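Local atomic coordinates of betaine aldehyde dehydrogenase (Staphylococcus aureus subsp. aureus COL, PDB entry 4QTO), a protein that probably catalyses the NAD-dependent oxidation of betaine aldehyde to glycine betaine. Residues S438-A443 with W480-S486. Sequence-based numbering, arbitrary orientation.
With NA (sodium ion), chain E.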
loop_
_atom_site.group_PDB
_atom_site.type_symbol
_atom_site.label_atom_id
_atom_site.label_comp_id
_atom_site.label_asym_id
_atom_site.label_seq_id
_atom_site.Cartn_x
_atom_site.Cartn_y
_atom_site.Cartn_z
ATOM N N SER A 438 -13.981 30.216 -5.901
ATOM C CA SER A 438 -14.983 29.728 -6.849
ATOM C C SER A 438 -15.619 28.538 -6.166
ATOM O O SER A 438 -15.136 28.061 -5.123
ATOM C CB SER A 438 -14.448 29.285 -8.251
ATOM O OG SER A 438 -14.044 27.942 -8.315
ATOM N N ILE A 439 -16.708 28.063 -6.739
ATOM C CA ILE A 439 -17.366 26.893 -6.172
ATOM C C ILE A 439 -16.726 25.609 -6.646
ATOM O O ILE A 439 -17.088 24.540 -6.131
ATOM C CB ILE A 439 -18.873 26.841 -6.544
ATOM C CG1 ILE A 439 -19.079 26.682 -8.063
ATOM C CG2 ILE A 439 -19.603 28.086 -6.050
ATOM C CD1 ILE A 439 -20.523 26.382 -8.467
ATOM N N TYR A 440 -15.782 25.701 -7.585
ATOM C CA TYR A 440 -15.210 24.546 -8.238
ATOM C C TYR A 440 -13.869 24.130 -7.650
ATOM O O TYR A 440 -13.357 24.763 -6.726
ATOM C CB TYR A 440 -15.091 24.833 -9.733
ATOM C CG TYR A 440 -16.447 24.905 -10.454
ATOM C CD1 TYR A 440 -17.159 23.741 -10.701
ATOM C CD2 TYR A 440 -16.938 26.077 -10.919
ATOM C CE1 TYR A 440 -18.357 23.746 -11.382
ATOM C CE2 TYR A 440 -18.149 26.102 -11.620
ATOM C CZ TYR A 440 -18.844 24.937 -11.833
ATOM O OH TYR A 440 -20.040 24.871 -12.531
ATOM N N GLY A 441 -13.292 23.064 -8.186
ATOM C CA GLY A 441 -12.021 22.566 -7.653
ATOM C C GLY A 441 -11.405 21.448 -8.461
ATOM O O GLY A 441 -10.868 20.490 -7.884
ATOM N N LEU A 442 -11.444 21.545 -9.782
ATOM C CA LEU A 442 -10.975 20.429 -10.624
ATOM C C LEU A 442 -9.491 20.403 -10.946
ATOM O O LEU A 442 -8.781 19.429 -10.622
ATOM C CB LEU A 442 -11.779 20.366 -11.930
ATOM C CG LEU A 442 -11.509 19.153 -12.807
ATOM C CD1 LEU A 442 -11.889 17.859 -12.102
ATOM C CD2 LEU A 442 -12.324 19.248 -14.093
ATOM N N ALA A 443 -9.000 21.445 -11.598
ATOM C CA ALA A 443 -7.592 21.487 -12.024
ATOM C C ALA A 443 -7.118 22.897 -12.168
ATOM O O ALA A 443 -7.930 23.816 -12.206
ATOM C CB ALA A 443 -7.451 20.769 -13.363
ATOM N N TRP A 480 -7.876 11.575 -11.075
ATOM C CA TRP A 480 -8.418 12.836 -11.583
ATOM C C TRP A 480 -9.804 13.064 -11.003
ATOM O O TRP A 480 -10.645 12.147 -11.031
ATOM C CB TRP A 480 -8.533 12.708 -13.088
ATOM C CG TRP A 480 -9.169 13.862 -13.792
ATOM C CD1 TRP A 480 -10.500 14.066 -14.020
ATOM C CD2 TRP A 480 -8.490 15.018 -14.296
ATOM N NE1 TRP A 480 -10.686 15.263 -14.649
ATOM C CE2 TRP A 480 -9.468 15.867 -14.842
ATOM C CE3 TRP A 480 -7.144 15.403 -14.357
ATOM C CZ2 TRP A 480 -9.142 17.088 -15.431
ATOM C CZ3 TRP A 480 -6.815 16.589 -14.950
ATOM C CH2 TRP A 480 -7.816 17.435 -15.487
ATOM N N GLY A 481 -10.062 14.261 -10.499
ATOM C CA GLY A 481 -11.377 14.560 -9.950
ATOM C C GLY A 481 -11.386 15.860 -9.199
ATOM O O GLY A 481 -10.350 16.511 -9.055
ATOM N N GLY A 482 -12.551 16.235 -8.698
ATOM C CA GLY A 482 -12.629 17.553 -8.130
ATOM C C GLY A 482 -12.946 17.738 -6.689
ATOM O O GLY A 482 -13.620 16.898 -6.083
ATOM N N TYR A 483 -12.340 18.775 -6.128
ATOM C CA TYR A 483 -12.745 19.276 -4.818
ATOM C C TYR A 483 -14.057 20.028 -5.003
ATOM O O TYR A 483 -14.431 20.429 -6.127
ATOM C CB TYR A 483 -11.708 20.269 -4.249
ATOM C CG TYR A 483 -10.355 19.795 -3.745
ATOM C CD1 TYR A 483 -9.557 18.895 -4.462
ATOM C CD2 TYR A 483 -9.843 20.302 -2.548
ATOM C CE1 TYR A 483 -8.293 18.516 -4.015
ATOM C CE2 TYR A 483 -8.573 19.932 -2.095
ATOM C CZ TYR A 483 -7.808 19.049 -2.842
ATOM O OH TYR A 483 -6.530 18.673 -2.431
ATOM N N LYS A 484 -14.771 20.264 -3.904
ATOM C CA LYS A 484 -15.915 21.153 -3.911
ATOM C C LYS A 484 -16.960 20.765 -4.950
ATOM O O LYS A 484 -17.320 19.582 -5.024
ATOM C CB LYS A 484 -15.383 22.610 -4.016
ATOM C CG LYS A 484 -14.476 23.013 -2.836
ATOM C CD LYS A 484 -13.470 24.125 -3.171
ATOM C CE LYS A 484 -14.155 25.380 -3.665
ATOM N NZ LYS A 484 -13.139 26.423 -4.052
ATOM N N GLN A 485 -17.498 21.715 -5.732
ATOM C CA GLN A 485 -18.595 21.389 -6.618
ATOM C C GLN A 485 -18.144 20.776 -7.944
ATOM O O GLN A 485 -18.979 20.521 -8.813
ATOM C CB GLN A 485 -19.560 22.540 -6.824
ATOM C CG GLN A 485 -20.122 23.100 -5.507
ATOM C CD GLN A 485 -21.420 23.868 -5.678
ATOM O OE1 GLN A 485 -22.249 23.517 -6.480
ATOM N NE2 GLN A 485 -21.584 24.915 -4.908
ATOM N N SER A 486 -16.851 20.509 -8.080
ATOM C CA SER A 486 -16.366 19.850 -9.291
ATOM C C SER A 486 -16.636 18.352 -9.297
ATOM O O SER A 486 -16.460 17.706 -10.324
ATOM C CB SER A 486 -14.904 20.152 -9.558
ATOM O OG SER A 486 -14.782 21.483 -10.060
HETATM NA NA NA E . -17.450 17.588 -3.852
HETATM O O HOH W 1 -10.931 25.504 -5.413
HETATM O O HOH W 2 -8.331 16.680 -11.448
HETATM O O HOH W 3 -15.198 16.692 -3.684
HETATM O O HOH W 4 -17.143 18.350 -1.558
#
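K484 reaches over the 438-443 loop, which leads from helix 428-436 into strand 443-447, and ends among its carbonyls. The chain bends about its CG-CD bond (chi3 58°), which brings NZ to S438 O at 2.8 Å. NZ also makes a weak bond to Y440 O, at 3.2 Å, and one to water 1. K484 O points the other way and binds the sodium ion at 2.3 Å, with G487 O, V273 O of the second subunit and two waters.

Q485 N donates to I439 O at 2.9 Å. The Q485 side chain runs obliquely across I439, NE2 near CB, and its OE1 bonds K263.

S486 OG, just before strand 487-488, lies at the edge of the Y440 ring, 3.3 Å from CD1. It accepts a nearly straight bond from G441 N (165°) and also bonds G281 O. G441 O in turn takes Y483 N from above its carbonyl plane.

At the far end, L442 crosses W480 at about a right angle, with CD2 4.1 Å from CZ2. A443 CB touches CH2 of the same indole.

Every bond across this buried contact uses a main-chain atom of 438-443; three pair it with K484 NZ or S486 OG. The lysine ammonium probably balances carbonyl dipoles, while the sodium ion links the 480-486 loop to the second subunit.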